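PDB 6QGI: VP5 from Halorubrum pleomorphic virus 2, which probably mediates fusion of the viral envelope with the host cell membrane. Local coordinates for residues S361-G366 with T418-A423; E388-D393 with P411-D416. All blocks are in the same frame, centred on the assembly; numbering follows the deposited sequence.

Contact 1: S361-G366 with T418-A423; sequences SGVDGG and TSIESA
Residues 361-366 and 418-423 run antiparallel, with Gly362 and Ser419 forming a non-hydrogen-bonded pair whose CA atoms lie 4.8 Å apart. It is a minimal beta ladder, in which the two-residue strand 362-363 lines the beginning of strand 418-427, itself paired with strands 343-355 and 378-384. One backbone bond flanks the pair at each end. Ile420 N reaches Ser361 O at 2.8 Å, in the carbonyl plane and on a lone pair, whereas Val363 N meets Thr418 O at 2.9 Å almost along the C=O axis (161° at the oxygen). Ser361 O also receives a CA-H contact from Ser419 CA at 3.1 Å, so two neighbouring residues converge on one acceptor. Further along, strand 418-427 forms a classic beta bulge against strand 378-384, with Glu421 and Ser422 opposite Asn383. Val363 packs on Ile420 and on the CG2 methyl of Thr418, and Ile420 packs onward against Leu382 and Thr384. Val363 has CG1 anti to its backbone N (chi1 -175°), which sets CG2 beside that N and over the partner strand. Val363 and Ile420 cross at about a right angle, with Val363 CG2 3.7 Å from Ile420 CG1 and 3.8 Å from Thr418 CG2.

Contact 2: E388-D393 with P411-D416; sequences ETVAVD and PELETD. With NAG (2-acetamido-2-deoxy-beta-D-glucopyranose), chain B.
The carboxylate of Glu388 has the Thr415 hydroxyl above one face, while Leu413 CD2 and Glu414 CB lie toward the opposite side of its plane, near OE1 and OE2 respectively. Thr415 OG1 donates a weak hydrogen bond to Glu388 OE1 at 3.0 Å from above that plane. The extended chain of Glu388, CG anti to the carbonyl carbon (chi1 -59°), carries the group from just ahead of strand 389-393 to the loop preceding strand 418-427. The Leu413 side chain crosses that of Glu388 obliquely, and its CD2 sits off the OE1 end of the carboxylate, 3.0 Å from Glu388 OE1. The same methyl meets Val390 CG2 at 3.9 Å, so one leucine branch touches Glu388, just before the strand, and Val390 within it. Val390 CG1, anti to its own backbone N, lies instead 3.4 Å from Glu412 OE1. At the far end of the strand, Asp393 OD2 accepts a weak hydrogen bond from O3 of the N-acetylglucosamine attached to Asn396. In this surface contact a loop lies against a beta hairpin strand paired with strand 378-384. Glu414 OE1 stands 4.3 Å from Glu388 OE2, their carboxylate planes turned 75° apart; this proximity of like charges could raise the proton affinity of either group, with the weak threonine bond offering Glu388 modest compensation.

Along the chain, residues 361-366 come first, followed by 388-393, 411-416 and 418-423. Contact 1 therefore closes the outer loop, and contact 2, its centre about 10 Å from that of contact 1, is nested inside it. Contact 2 closes the shorter loop of residues 394-410, which carries glycosylated Asn396 and strands 398-399 and 405-408, and lays segment 411-416 against strand 389-393. Strand 378-384, also within the outer loop, pairs with both 389-393 and 418-427, so both contacts reach the same sheet. Asp416 joins the two: its O is a probable hydrogen-bond acceptor for Gly366 N at 3.2 Å and also packs against Val363 CG1.

Contact 1: S361-G366 with T418-A423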
ATOM      1  N   SER A 361      10.913 -13.304  32.990  1.00 50.41           N
ATOM      2  CA  SER A 361      10.936 -14.689  33.457  1.00 51.79           C
ATOM      3  C   SER A 361      10.044 -14.915  34.689  1.00 56.62           C
ATOM      4  O   SER A 361       9.284 -15.878  34.706  1.00 57.08           O
ATOM      5  CB  SER A 361      12.365 -15.136  33.742  1.00 56.20           C
ATOM      6  OG  SER A 361      13.125 -15.162  32.545  1.00 63.49           O
ATOM      7  N   GLY A 362      10.099 -14.002  35.659  1.00 52.73           N
ATOM      8  CA  GLY A 362       9.316 -14.084  36.887  1.00 53.23           C
ATOM      9  C   GLY A 362       7.828 -13.804  36.756  1.00 56.76           C
ATOM     10  O   GLY A 362       7.432 -12.743  36.263  1.00 54.86           O
ATOM     11  N   VAL A 363       6.996 -14.753  37.234  1.00 54.84           N
ATOM     12  CA  VAL A 363       5.530 -14.638  37.255  1.00 54.50           C
ATOM     13  C   VAL A 363       5.124 -14.243  38.685  1.00 58.65           C
ATOM     14  O   VAL A 363       5.082 -15.100  39.571  1.00 59.54           O
ATOM     15  CB  VAL A 363       4.796 -15.923  36.761  1.00 59.29           C
ATOM     16  CG1 VAL A 363       3.291 -15.707  36.691  1.00 58.85           C
ATOM     17  CG2 VAL A 363       5.324 -16.382  35.409  1.00 58.59           C
ATOM     18  N   ASP A 364       4.865 -12.940  38.909  1.00 54.29           N
ATOM     19  CA  ASP A 364       4.493 -12.399  40.217  1.00 54.80           C
ATOM     20  C   ASP A 364       2.994 -12.614  40.500  1.00 58.88           C
ATOM     21  O   ASP A 364       2.164 -11.791  40.105  1.00 57.57           O
ATOM     22  CB  ASP A 364       4.871 -10.902  40.316  1.00 55.62           C
ATOM     23  CG  ASP A 364       5.041 -10.370  41.733  1.00 65.68           C
ATOM     24  OD1 ASP A 364       4.055 -10.401  42.505  1.00 66.10           O
ATOM     25  OD2 ASP A 364       6.150  -9.894  42.059  1.00 71.58           O
ATOM     26  N   GLY A 365       2.683 -13.719  41.182  1.00 56.50           N
ATOM     27  CA  GLY A 365       1.330 -14.114  41.575  1.00 56.85           C
ATOM     28  C   GLY A 365       0.311 -14.169  40.453  1.00 59.48           C
ATOM     29  O   GLY A 365      -0.804 -13.656  40.597  1.00 58.80           O
ATOM     30  N   GLY A 366       0.706 -14.775  39.335  1.00 55.28           N
ATOM     31  CA  GLY A 366      -0.140 -14.900  38.154  1.00 54.21           C
ATOM     32  C   GLY A 366       0.064 -13.806  37.121  1.00 55.73           C
ATOM     33  O   GLY A 366      -0.251 -14.014  35.947  1.00 54.84           O
ATOM     34  N   THR A 418       5.588 -18.806  39.276  1.00 76.59           N
ATOM     35  CA  THR A 418       6.424 -19.647  38.410  1.00 76.44           C
ATOM     36  C   THR A 418       7.359 -18.776  37.537  1.00 78.20           C
ATOM     37  O   THR A 418       7.387 -17.558  37.702  1.00 76.52           O
ATOM     38  CB  THR A 418       5.533 -20.607  37.560  1.00 83.80           C
ATOM     39  OG1 THR A 418       6.353 -21.474  36.775  1.00 82.81           O
ATOM     40  CG2 THR A 418       4.511 -19.880  36.681  1.00 80.64           C
ATOM     41  N   SER A 419       8.162 -19.418  36.668  1.00 74.57           N
ATOM     42  CA  SER A 419       9.081 -18.767  35.735  1.00 72.97           C
ATOM     43  C   SER A 419       8.769 -19.203  34.297  1.00 75.39           C
ATOM     44  O   SER A 419       8.675 -20.406  34.034  1.00 76.67           O
ATOM     45  CB  SER A 419      10.531 -19.081  36.093  1.00 77.74           C
ATOM     46  OG  SER A 419      10.891 -18.546  37.356  1.00 87.17           O
ATOM     47  N   ILE A 420       8.598 -18.232  33.378  1.00 68.68           N
ATOM     48  CA  ILE A 420       8.315 -18.506  31.964  1.00 67.22           C
ATOM     49  C   ILE A 420       9.608 -19.003  31.301  1.00 70.03           C
ATOM     50  O   ILE A 420      10.625 -18.295  31.300  1.00 68.83           O
ATOM     51  CB  ILE A 420       7.691 -17.288  31.205  1.00 68.42           C
ATOM     52  CG1 ILE A 420       6.414 -16.739  31.896  1.00 68.33           C
ATOM     53  CG2 ILE A 420       7.426 -17.613  29.722  1.00 68.66           C
ATOM     54  CD1 ILE A 420       5.120 -17.661  31.875  1.00 76.44           C
ATOM     55  N   GLU A 421       9.567 -20.235  30.775  1.00 66.79           N
ATOM     56  CA  GLU A 421      10.703 -20.886  30.125  1.00 66.82           C
ATOM     57  C   GLU A 421      10.661 -20.678  28.619  1.00 68.59           C
ATOM     58  O   GLU A 421      11.707 -20.454  28.006  1.00 67.92           O
ATOM     59  CB  GLU A 421      10.738 -22.390  30.456  1.00 70.28           C
ATOM     60  CG  GLU A 421      10.975 -22.709  31.925  1.00 81.48           C
ATOM     61  CD  GLU A 421      12.249 -22.163  32.545  1.00103.37           C
ATOM     62  OE1 GLU A 421      13.319 -22.249  31.898  1.00 98.77           O
ATOM     63  OE2 GLU A 421      12.178 -21.663  33.691  1.00 99.00           O
ATOM     64  N   SER A 422       9.453 -20.746  28.025  1.00 63.73           N
ATOM     65  CA  SER A 422       9.222 -20.577  26.589  1.00 61.85           C
ATOM     66  C   SER A 422       7.989 -19.713  26.320  1.00 62.47           C
ATOM     67  O   SER A 422       7.061 -19.691  27.126  1.00 61.95           O
ATOM     68  CB  SER A 422       9.048 -21.936  25.917  1.00 66.76           C
ATOM     69  OG  SER A 422      10.143 -22.800  26.180  1.00 77.96           O
ATOM     70  N   ALA A 423       7.981 -19.015  25.171  1.00 56.71           N
ATOM     71  CA  ALA A 423       6.883 -18.157  24.719  1.00 54.61           C
ATOM     72  C   ALA A 423       6.887 -18.030  23.205  1.00 57.09           C
ATOM     73  O   ALA A 423       7.960 -17.989  22.601  1.00 56.72           O
ATOM     74  CB  ALA A 423       7.004 -16.784  25.345  1.00 54.10           C
TER

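Contact 2: E388-D393 with P411-D416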
ATOM      1  N   GLU A 388       2.843 -25.605  32.047  1.00 75.66           N
ATOM      2  CA  GLU A 388       1.489 -25.087  31.851  1.00 74.42           C
ATOM      3  C   GLU A 388       1.524 -24.100  30.683  1.00 75.52           C
ATOM      4  O   GLU A 388       2.342 -23.175  30.675  1.00 73.85           O
ATOM      5  CB  GLU A 388       0.929 -24.429  33.129  1.00 75.78           C
ATOM      6  CG  GLU A 388       0.838 -25.338  34.346  1.00 88.90           C
ATOM      7  CD  GLU A 388       0.458 -24.665  35.655  1.00110.42           C
ATOM      8  OE1 GLU A 388       0.641 -23.432  35.776  1.00102.98           O
ATOM      9  OE2 GLU A 388      -0.005 -25.379  36.572  1.00107.29           O
ATOM     10  N   THR A 389       0.669 -24.330  29.677  1.00 71.32           N
ATOM     11  CA  THR A 389       0.589 -23.503  28.474  1.00 69.03           C
ATOM     12  C   THR A 389      -0.687 -22.662  28.505  1.00 70.36           C
ATOM     13  O   THR A 389      -1.781 -23.209  28.675  1.00 70.72           O
ATOM     14  CB  THR A 389       0.673 -24.389  27.226  1.00 79.86           C
ATOM     15  OG1 THR A 389       1.887 -25.148  27.275  1.00 83.00           O
ATOM     16  CG2 THR A 389       0.604 -23.590  25.929  1.00 76.76           C
ATOM     17  N   VAL A 390      -0.536 -21.328  28.365  1.00 64.14           N
ATOM     18  CA  VAL A 390      -1.657 -20.380  28.367  1.00 62.52           C
ATOM     19  C   VAL A 390      -1.450 -19.311  27.271  1.00 62.86           C
ATOM     20  O   VAL A 390      -0.379 -18.704  27.188  1.00 61.27           O
ATOM     21  CB  VAL A 390      -1.896 -19.722  29.761  1.00 66.63           C
ATOM     22  CG1 VAL A 390      -3.064 -18.737  29.714  1.00 65.52           C
ATOM     23  CG2 VAL A 390      -2.130 -20.766  30.853  1.00 68.36           C
ATOM     24  N   ALA A 391      -2.493 -19.085  26.447  1.00 57.91           N
ATOM     25  CA  ALA A 391      -2.510 -18.086  25.379  1.00 55.38           C
ATOM     26  C   ALA A 391      -3.368 -16.885  25.794  1.00 56.83           C
ATOM     27  O   ALA A 391      -4.482 -17.065  26.293  1.00 57.18           O
ATOM     28  CB  ALA A 391      -3.041 -18.702  24.092  1.00 56.16           C
ATOM     29  N   VAL A 392      -2.826 -15.667  25.631  1.00 50.79           N
ATOM     30  CA  VAL A 392      -3.504 -14.414  25.984  1.00 49.40           C
ATOM     31  C   VAL A 392      -3.537 -13.511  24.746  1.00 51.36           C
ATOM     32  O   VAL A 392      -2.484 -13.224  24.177  1.00 50.49           O
ATOM     33  CB  VAL A 392      -2.846 -13.697  27.202  1.00 53.18           C
ATOM     34  CG1 VAL A 392      -3.582 -12.404  27.554  1.00 52.26           C
ATOM     35  CG2 VAL A 392      -2.763 -14.616  28.418  1.00 54.49           C
ATOM     36  N   ASP A 393      -4.741 -13.059  24.344  1.00 46.73           N
ATOM     37  CA  ASP A 393      -4.942 -12.186  23.184  1.00 44.79           C
ATOM     38  C   ASP A 393      -4.362 -10.795  23.445  1.00 47.45           C
ATOM     39  O   ASP A 393      -4.334 -10.345  24.594  1.00 47.28           O
ATOM     40  CB  ASP A 393      -6.430 -12.092  22.820  1.00 46.55           C
ATOM     41  CG  ASP A 393      -7.139 -13.427  22.645  1.00 55.94           C
ATOM     42  OD1 ASP A 393      -6.480 -14.402  22.217  1.00 56.50           O
ATOM     43  OD2 ASP A 393      -8.351 -13.495  22.930  1.00 61.53           O
ATOM     44  N   PRO A 411      -6.247 -17.126  37.136  1.00 71.86           N
ATOM     45  CA  PRO A 411      -7.436 -17.987  37.012  1.00 73.20           C
ATOM     46  C   PRO A 411      -7.200 -19.223  36.146  1.00 78.57           C
ATOM     47  O   PRO A 411      -7.733 -20.286  36.463  1.00 79.91           O
ATOM     48  CB  PRO A 411      -8.476 -17.066  36.370  1.00 73.89           C
ATOM     49  CG  PRO A 411      -8.001 -15.675  36.695  1.00 76.98           C
ATOM     50  CD  PRO A 411      -6.529 -15.786  36.574  1.00 71.96           C
ATOM     51  N   GLU A 412      -6.406 -19.086  35.068  1.00 74.72           N
ATOM     52  CA  GLU A 412      -6.101 -20.177  34.138  1.00 75.46           C
ATOM     53  C   GLU A 412      -4.939 -21.066  34.629  1.00 80.55           C
ATOM     54  O   GLU A 412      -4.743 -22.164  34.094  1.00 80.86           O
ATOM     55  CB  GLU A 412      -5.792 -19.633  32.731  1.00 75.33           C
ATOM     56  CG  GLU A 412      -7.004 -19.040  32.027  1.00 87.77           C
ATOM     57  CD  GLU A 412      -6.721 -18.283  30.743  1.00113.18           C
ATOM     58  OE1 GLU A 412      -5.960 -17.289  30.787  1.00111.72           O
ATOM     59  OE2 GLU A 412      -7.284 -18.669  29.693  1.00108.06           O
ATOM     60  N   LEU A 413      -4.186 -20.606  35.644  1.00 77.40           N
ATOM     61  CA  LEU A 413      -3.053 -21.353  36.192  1.00 78.39           C
ATOM     62  C   LEU A 413      -3.365 -22.038  37.527  1.00 84.56           C
ATOM     63  O   LEU A 413      -4.266 -21.625  38.262  1.00 84.32           O
ATOM     64  CB  LEU A 413      -1.827 -20.441  36.379  1.00 77.23           C
ATOM     65  CG  LEU A 413      -1.094 -19.945  35.129  1.00 80.35           C
ATOM     66  CD1 LEU A 413      -0.028 -18.939  35.497  1.00 79.54           C
ATOM     67  CD2 LEU A 413      -0.476 -21.081  34.330  1.00 83.30           C
ATOM     68  N   GLU A 414      -2.581 -23.087  37.831  1.00 82.95           N
ATOM     69  CA  GLU A 414      -2.633 -23.878  39.065  1.00 84.97           C
ATOM     70  C   GLU A 414      -1.446 -23.499  39.955  1.00 88.97           C
ATOM     71  O   GLU A 414      -1.536 -23.572  41.183  1.00 89.58           O
ATOM     72  CB  GLU A 414      -2.623 -25.382  38.744  1.00 88.20           C
ATOM     73  CG  GLU A 414      -3.976 -25.979  38.380  1.00100.03           C
ATOM     74  CD  GLU A 414      -4.783 -25.332  37.267  1.00120.89           C
ATOM     75  OE1 GLU A 414      -4.247 -25.184  36.146  1.00114.59           O
ATOM     76  OE2 GLU A 414      -5.959 -24.981  37.517  1.00115.67           O
ATOM     77  N   THR A 415      -0.331 -23.097  39.313  1.00 84.55           N
ATOM     78  CA  THR A 415       0.898 -22.622  39.946  1.00 84.12           C
ATOM     79  C   THR A 415       1.098 -21.186  39.445  1.00 85.83           C
ATOM     80  O   THR A 415       1.707 -20.962  38.395  1.00 84.27           O
ATOM     81  CB  THR A 415       2.090 -23.576  39.668  1.00 92.89           C
ATOM     82  OG1 THR A 415       2.279 -23.705  38.261  1.00 93.89           O
ATOM     83  CG2 THR A 415       1.908 -24.952  40.299  1.00 92.93           C
ATOM     84  N   ASP A 416       0.494 -20.221  40.162  1.00 81.99           N
ATOM     85  CA  ASP A 416       0.542 -18.792  39.839  1.00 79.91           C
ATOM     86  C   ASP A 416       1.970 -18.250  39.938  1.00 82.02           C
ATOM     87  O   ASP A 416       2.390 -17.478  39.086  1.00 79.94           O
ATOM     88  CB  ASP A 416      -0.409 -17.999  40.757  1.00 82.06           C
ATOM     89  CG  ASP A 416      -0.165 -18.104  42.258  1.00 96.53           C
ATOM     90  OD1 ASP A 416       0.616 -18.983  42.679  1.00 98.70           O
ATOM     91  OD2 ASP A 416      -0.767 -17.314  43.010  1.00103.17           O
TER
HETATM   92  C1  NAG B 601     -10.144 -11.209  25.907  1.00 64.73           C
HETATM   93  C2  NAG B 601     -10.347 -11.906  24.567  1.00 66.46           C
HETATM   94  C3  NAG B 601     -11.742 -12.509  24.346  1.00 66.43           C
HETATM   95  C4  NAG B 601     -12.290 -13.111  25.637  1.00 67.47           C
HETATM   96  C5  NAG B 601     -12.196 -12.087  26.765  1.00 67.63           C
HETATM   97  C6  NAG B 601     -12.801 -12.555  28.071  1.00 69.49           C
HETATM   98  C7  NAG B 601      -9.463  -9.801  23.476  1.00 67.98           C
HETATM   99  C8  NAG B 601      -8.737  -9.336  22.246  1.00 66.78           C
HETATM  100  N2  NAG B 601      -9.969 -11.070  23.422  1.00 67.60           N
HETATM  101  O3  NAG B 601     -11.654 -13.529  23.358  1.00 66.45           O
HETATM  102  O4  NAG B 601     -13.642 -13.516  25.442  1.00 67.97           O
HETATM  103  O5  NAG B 601     -10.815 -11.800  27.023  1.00 66.47           O
HETATM  104  O6  NAG B 601     -12.861 -11.496  29.019  1.00 69.23           O
HETATM  105  O7  NAG B 601      -9.598  -9.069  24.447  1.00 68.91           O